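Local structure of TRAP dicarboxylate transporter, DctP subunit (4N91) at residues A51-Y64 against L254-V268. The protein binds D-glucuronate in either anomeric form, probably as the periplasmic solute-binding component of a TRAP transporter. Residues are numbered along the deposited sequence; the frame is centred on the assembly and turned at random.
Sequences AFEEYVEDKLGDKY and LPEEDRKVFDEGFKV
F52 and G265 mark the tightest point between helices 51-60 and 256-268, their CA atoms 5.0 Å apart where the axes cross at 152°, nearly antiparallel. A CB modelled on G265 would collide with F52 CD1, consistent with the glycine allowing this approach. F52, its CG anti to the backbone N (chi1 168°), sends CE1 to within 3.6 Å of F266 CE1; the two rings are nearly parallel but slid apart. F262 is held from two directions: V56 CG1 lies over its face, 4.2 Å from the ring centroid, and its CE2 edge points at the centre of the Y64 face in a T-shaped pair. V261 sits as a knob among Y55, V56, K59 and L60, and the Y55 ring enters the hole formed by V261, E264, G265 and V268.

Near the start of helix 256-268, the buried D258 OD2 is gripped by two bonds, from Y64 OH (2.5 Å) and from K63 NZ on its syn side (2.8 Å), the lysine coming in from the exposed rim.

The solvent side, at K59 and E264, is looser and polar. Y55 OH donates to E264 OE1 (2.5 Å) from well above the carboxylate plane, while K59 NZ reaches the same oxygen through a weak salt bridge of 3.3 Å. Replacing Y55 by an alanine would probably open a gap among V261, E264, G265 and V268 and leave E264 OE1 with just the weak K59 bond across the two helices.

F52 and F266 both continue onto I91 of strand 91-95. Away from the glucuronate pocket, this is reciprocal knobs-into-holes packing of an antiparallel helix pair against the five-stranded sheet of a periplasmic-binding-protein α/β domain.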
loop_
_atom_site.group_PDB
_atom_site.type_symbol
_atom_site.label_atom_id
_atom_site.label_comp_id
_atom_site.label_asym_id
_atom_site.label_seq_id
_atom_site.Cartn_x
_atom_site.Cartn_y
_atom_site.Cartn_z
ATOM N N ALA A 51 12.763 -13.374 4.007
ATOM C CA ALA A 51 14.056 -13.288 3.293
ATOM C C ALA A 51 14.972 -12.236 3.944
ATOM O O ALA A 51 16.180 -12.441 4.119
ATOM C CB ALA A 51 13.824 -12.979 1.838
ATOM N N PHE A 52 14.383 -11.111 4.319
ATOM C CA PHE A 52 15.071 -10.088 5.109
ATOM C C PHE A 52 15.681 -10.680 6.384
ATOM O O PHE A 52 16.877 -10.476 6.675
ATOM C CB PHE A 52 14.069 -8.978 5.449
ATOM C CG PHE A 52 14.550 -8.000 6.498
ATOM C CD1 PHE A 52 15.488 -7.035 6.191
ATOM C CD2 PHE A 52 14.037 -8.043 7.786
ATOM C CE1 PHE A 52 15.934 -6.124 7.163
ATOM C CE2 PHE A 52 14.474 -7.129 8.757
ATOM C CZ PHE A 52 15.424 -6.182 8.442
ATOM N N GLU A 53 14.861 -11.416 7.138
ATOM C CA GLU A 53 15.306 -12.015 8.384
ATOM C C GLU A 53 16.468 -12.963 8.139
ATOM O O GLU A 53 17.482 -12.935 8.846
ATOM C CB GLU A 53 14.165 -12.767 9.045
ATOM C CG GLU A 53 14.584 -13.604 10.232
ATOM C CD GLU A 53 13.409 -14.240 10.923
ATOM O OE1 GLU A 53 12.266 -13.935 10.530
ATOM O OE2 GLU A 53 13.625 -15.039 11.860
ATOM N N GLU A 54 16.331 -13.808 7.128
ATOM C CA GLU A 54 17.371 -14.779 6.852
ATOM C C GLU A 54 18.666 -14.081 6.399
ATOM O O GLU A 54 19.776 -14.452 6.811
ATOM C CB GLU A 54 16.894 -15.755 5.788
ATOM C CG GLU A 54 17.892 -16.896 5.556
ATOM C CD GLU A 54 17.419 -17.882 4.511
ATOM O OE1 GLU A 54 16.351 -17.629 3.907
ATOM O OE2 GLU A 54 18.111 -18.906 4.294
ATOM N N TYR A 55 18.534 -13.070 5.553
ATOM C CA TYR A 55 19.699 -12.349 5.079
ATOM C C TYR A 55 20.462 -11.742 6.248
ATOM O O TYR A 55 21.681 -11.910 6.367
ATOM C CB TYR A 55 19.326 -11.255 4.081
ATOM C CG TYR A 55 20.535 -10.485 3.624
ATOM C CD1 TYR A 55 21.332 -10.968 2.588
ATOM C CD2 TYR A 55 20.910 -9.302 4.238
ATOM C CE1 TYR A 55 22.451 -10.281 2.177
ATOM C CE2 TYR A 55 22.036 -8.608 3.835
ATOM C CZ TYR A 55 22.803 -9.106 2.803
ATOM O OH TYR A 55 23.936 -8.427 2.400
ATOM N N VAL A 56 19.753 -11.021 7.108
ATOM C CA VAL A 56 20.419 -10.291 8.176
ATOM C C VAL A 56 20.999 -11.251 9.205
ATOM O O VAL A 56 22.133 -11.083 9.645
ATOM C CB VAL A 56 19.467 -9.284 8.856
ATOM C CG1 VAL A 56 20.125 -8.685 10.084
ATOM C CG2 VAL A 56 19.064 -8.204 7.873
ATOM N N GLU A 57 20.232 -12.264 9.588
ATOM C CA GLU A 57 20.692 -13.200 10.599
ATOM C C GLU A 57 21.871 -14.038 10.112
ATOM O O GLU A 57 22.718 -14.440 10.907
ATOM C CB GLU A 57 19.531 -14.087 11.063
ATOM C CG GLU A 57 18.483 -13.304 11.836
ATOM C CD GLU A 57 17.418 -14.182 12.455
ATOM O OE1 GLU A 57 17.453 -15.418 12.257
ATOM O OE2 GLU A 57 16.536 -13.620 13.145
ATOM N N ASP A 58 21.938 -14.293 8.810
ATOM C CA ASP A 58 23.077 -15.015 8.254
ATOM C C ASP A 58 24.365 -14.215 8.418
ATOM O O ASP A 58 25.436 -14.800 8.603
ATOM C CB ASP A 58 22.862 -15.336 6.776
ATOM C CG ASP A 58 21.952 -16.538 6.556
ATOM O OD1 ASP A 58 21.661 -17.269 7.529
ATOM O OD2 ASP A 58 21.533 -16.758 5.397
ATOM N N LYS A 59 24.283 -12.890 8.341
ATOM C CA LYS A 59 25.492 -12.069 8.449
ATOM C C LYS A 59 25.796 -11.672 9.894
ATOM O O LYS A 59 26.956 -11.482 10.259
ATOM C CB LYS A 59 25.392 -10.802 7.592
ATOM C CG LYS A 59 24.946 -11.034 6.146
ATOM C CD LYS A 59 26.006 -10.644 5.128
ATOM C CE LYS A 59 26.388 -9.170 5.255
ATOM N NZ LYS A 59 27.212 -8.645 4.119
ATOM N N LEU A 60 24.751 -11.554 10.704
ATOM C CA LEU A 60 24.824 -10.948 12.028
ATOM C C LEU A 60 23.915 -11.672 13.039
ATOM O O LEU A 60 23.385 -11.046 13.963
ATOM C CB LEU A 60 24.328 -9.509 11.918
ATOM C CG LEU A 60 25.270 -8.325 11.758
ATOM C CD1 LEU A 60 26.440 -8.597 10.859
ATOM C CD2 LEU A 60 24.442 -7.169 11.233
ATOM N N GLY A 61 23.710 -12.974 12.866
ATOM C CA GLY A 61 22.739 -13.696 13.682
ATOM C C GLY A 61 23.129 -13.874 15.142
ATOM O O GLY A 61 22.266 -14.043 16.011
ATOM N N ASP A 62 24.425 -13.851 15.426
ATOM C CA ASP A 62 24.878 -13.914 16.810
ATOM C C ASP A 62 24.384 -12.696 17.594
ATOM O O ASP A 62 24.338 -12.724 18.823
ATOM C CB ASP A 62 26.409 -13.976 16.886
ATOM C CG ASP A 62 26.968 -15.316 16.440
ATOM O OD1 ASP A 62 26.210 -16.311 16.434
ATOM O OD2 ASP A 62 28.172 -15.377 16.104
ATOM N N LYS A 63 24.018 -11.631 16.881
ATOM C CA LYS A 63 23.765 -10.334 17.505
ATOM C C LYS A 63 22.305 -9.897 17.470
ATOM O O LYS A 63 21.831 -9.227 18.388
ATOM C CB LYS A 63 24.602 -9.268 16.807
ATOM C CG LYS A 63 24.623 -7.938 17.519
ATOM C CD LYS A 63 25.664 -7.012 16.901
ATOM C CE LYS A 63 25.704 -5.662 17.601
ATOM N NZ LYS A 63 26.712 -4.759 16.971
ATOM N N TYR A 64 21.603 -10.239 16.398
ATOM C CA TYR A 64 20.222 -9.817 16.256
ATOM C C TYR A 64 19.303 -11.003 16.033
ATOM O O TYR A 64 19.617 -11.920 15.277
ATOM C CB TYR A 64 20.064 -8.834 15.090
ATOM C CG TYR A 64 20.852 -7.548 15.223
ATOM C CD1 TYR A 64 20.377 -6.489 15.983
ATOM C CD2 TYR A 64 22.070 -7.392 14.580
ATOM C CE1 TYR A 64 21.098 -5.308 16.100
ATOM C CE2 TYR A 64 22.794 -6.224 14.693
ATOM C CZ TYR A 64 22.308 -5.186 15.455
ATOM O OH TYR A 64 23.035 -4.021 15.560
ATOM N N LEU A 254 22.288 2.290 14.759
ATOM C CA LEU A 254 23.064 1.118 14.376
ATOM C C LEU A 254 24.523 1.469 14.072
ATOM O O LEU A 254 24.809 2.472 13.408
ATOM C CB LEU A 254 22.467 0.437 13.151
ATOM C CG LEU A 254 21.064 -0.133 13.334
ATOM C CD1 LEU A 254 20.584 -0.665 12.009
ATOM C CD2 LEU A 254 21.056 -1.239 14.368
ATOM N N PRO A 255 25.448 0.632 14.535
ATOM C CA PRO A 255 26.841 0.781 14.098
ATOM C C PRO A 255 26.945 0.698 12.579
ATOM O O PRO A 255 26.102 0.039 11.954
ATOM C CB PRO A 255 27.533 -0.430 14.724
ATOM C CG PRO A 255 26.706 -0.794 15.872
ATOM C CD PRO A 255 25.284 -0.496 15.465
ATOM N N GLU A 256 27.977 1.316 12.006
ATOM C CA GLU A 256 28.121 1.429 10.557
ATOM C C GLU A 256 27.944 0.099 9.847
ATOM O O GLU A 256 27.232 0.010 8.848
ATOM C CB GLU A 256 29.511 1.982 10.190
ATOM C CG GLU A 256 29.763 2.027 8.673
ATOM C CD GLU A 256 31.222 2.289 8.302
ATOM O OE1 GLU A 256 32.092 2.287 9.201
ATOM O OE2 GLU A 256 31.499 2.488 7.097
ATOM N N GLU A 257 28.619 -0.928 10.353
ATOM C CA GLU A 257 28.678 -2.201 9.659
ATOM C C GLU A 257 27.340 -2.899 9.752
ATOM O O GLU A 257 26.916 -3.559 8.807
ATOM C CB GLU A 257 29.779 -3.085 10.230
ATOM C CG GLU A 257 31.158 -2.745 9.677
ATOM C CD GLU A 257 31.266 -3.016 8.175
ATOM O OE1 GLU A 257 31.072 -4.184 7.765
ATOM O OE2 GLU A 257 31.533 -2.061 7.409
ATOM N N ASP A 258 26.675 -2.747 10.890
ATOM C CA ASP A 258 25.347 -3.321 11.057
ATOM C C ASP A 258 24.335 -2.637 10.137
ATOM O O ASP A 258 23.491 -3.296 9.523
ATOM C CB ASP A 258 24.889 -3.198 12.501
ATOM C CG ASP A 258 25.731 -4.015 13.447
ATOM O OD1 ASP A 258 26.785 -4.514 13.015
ATOM O OD2 ASP A 258 25.339 -4.158 14.622
ATOM N N ARG A 259 24.408 -1.314 10.063
ATOM C CA ARG A 259 23.523 -0.531 9.207
ATOM C C ARG A 259 23.669 -0.975 7.758
ATOM O O ARG A 259 22.691 -1.054 7.027
ATOM C CB ARG A 259 23.841 0.959 9.312
ATOM C CG ARG A 259 23.021 1.843 8.383
ATOM C CD ARG A 259 21.533 1.747 8.706
ATOM N NE ARG A 259 20.715 2.544 7.794
ATOM C CZ ARG A 259 20.525 3.858 7.904
ATOM N NH1 ARG A 259 21.082 4.540 8.899
ATOM N NH2 ARG A 259 19.761 4.488 7.019
ATOM N N LYS A 260 24.894 -1.259 7.338
ATOM C CA LYS A 260 25.108 -1.681 5.961
ATOM C C LYS A 260 24.376 -2.996 5.678
ATOM O O LYS A 260 23.763 -3.170 4.621
ATOM C CB LYS A 260 26.601 -1.786 5.655
ATOM C CG LYS A 260 27.213 -0.412 5.474
ATOM C CD LYS A 260 28.720 -0.457 5.468
ATOM C CE LYS A 260 29.290 0.864 4.997
ATOM N NZ LYS A 260 30.724 0.976 5.360
ATOM N N VAL A 261 24.399 -3.902 6.649
ATOM C CA VAL A 261 23.736 -5.189 6.489
ATOM C C VAL A 261 22.220 -5.008 6.481
ATOM O O VAL A 261 21.527 -5.582 5.640
ATOM C CB VAL A 261 24.156 -6.191 7.569
ATOM C CG1 VAL A 261 23.299 -7.439 7.492
ATOM C CG2 VAL A 261 25.665 -6.526 7.427
ATOM N N PHE A 262 21.690 -4.216 7.406
ATOM C CA PHE A 262 20.249 -3.958 7.370
ATOM C C PHE A 262 19.819 -3.318 6.062
ATOM O O PHE A 262 18.767 -3.683 5.515
ATOM C CB PHE A 262 19.798 -3.108 8.562
ATOM C CG PHE A 262 19.537 -3.908 9.784
ATOM C CD1 PHE A 262 18.282 -4.406 10.038
ATOM C CD2 PHE A 262 20.556 -4.186 10.678
ATOM C CE1 PHE A 262 18.046 -5.144 11.168
ATOM C CE2 PHE A 262 20.317 -4.930 11.804
ATOM C CZ PHE A 262 19.074 -5.419 12.041
ATOM N N ASP A 263 20.612 -2.384 5.547
ATOM C CA ASP A 263 20.268 -1.713 4.296
ATOM C C ASP A 263 20.224 -2.720 3.134
ATOM O O ASP A 263 19.318 -2.690 2.303
ATOM C CB ASP A 263 21.252 -0.573 3.993
ATOM C CG ASP A 263 21.068 0.637 4.919
ATOM O OD1 ASP A 263 20.106 0.666 5.709
ATOM O OD2 ASP A 263 21.897 1.571 4.851
ATOM N N GLU A 264 21.204 -3.613 3.090
ATOM C CA GLU A 264 21.240 -4.667 2.079
ATOM C C GLU A 264 20.012 -5.550 2.241
ATOM O O GLU A 264 19.370 -5.954 1.258
ATOM C CB GLU A 264 22.519 -5.500 2.217
ATOM C CG GLU A 264 23.799 -4.785 1.819
ATOM C CD GLU A 264 25.077 -5.541 2.247
ATOM O OE1 GLU A 264 25.035 -6.308 3.242
ATOM O OE2 GLU A 264 26.129 -5.366 1.587
ATOM N N GLY A 265 19.658 -5.828 3.494
ATOM C CA GLY A 265 18.464 -6.602 3.774
ATOM C C GLY A 265 17.196 -5.963 3.258
ATOM O O GLY A 265 16.311 -6.660 2.784
ATOM N N PHE A 266 17.084 -4.638 3.379
ATOM C CA PHE A 266 15.906 -3.945 2.882
ATOM C C PHE A 266 15.806 -4.084 1.359
ATOM O O PHE A 266 14.707 -4.141 0.804
ATOM C CB PHE A 266 15.966 -2.463 3.256
ATOM C CG PHE A 266 15.921 -2.183 4.736
ATOM C CD1 PHE A 266 15.138 -2.932 5.595
ATOM C CD2 PHE A 266 16.676 -1.137 5.263
ATOM C CE1 PHE A 266 15.095 -2.644 6.961
ATOM C CE2 PHE A 266 16.630 -0.853 6.622
ATOM C CZ PHE A 266 15.870 -1.616 7.462
ATOM N N LYS A 267 16.947 -4.105 0.672
ATOM C CA LYS A 267 16.962 -4.278 -0.768
ATOM C C LYS A 267 16.502 -5.680 -1.113
ATOM O O LYS A 267 15.732 -5.889 -2.042
ATOM C CB LYS A 267 18.355 -4.041 -1.329
ATOM C CG LYS A 267 18.371 -4.041 -2.836
ATOM C CD LYS A 267 19.795 -3.814 -3.385
ATOM C CE LYS A 267 20.473 -2.593 -2.766
ATOM N NZ LYS A 267 21.885 -2.457 -3.253
ATOM N N VAL A 268 16.979 -6.657 -0.361
ATOM C CA VAL A 268 16.527 -8.042 -0.562
ATOM C C VAL A 268 15.020 -8.166 -0.346
ATOM O O VAL A 268 14.324 -8.848 -1.108
ATOM C CB VAL A 268 17.278 -9.024 0.383
ATOM C CG1 VAL A 268 16.646 -10.414 0.345
ATOM C CG2 VAL A 268 18.735 -9.102 -0.029
#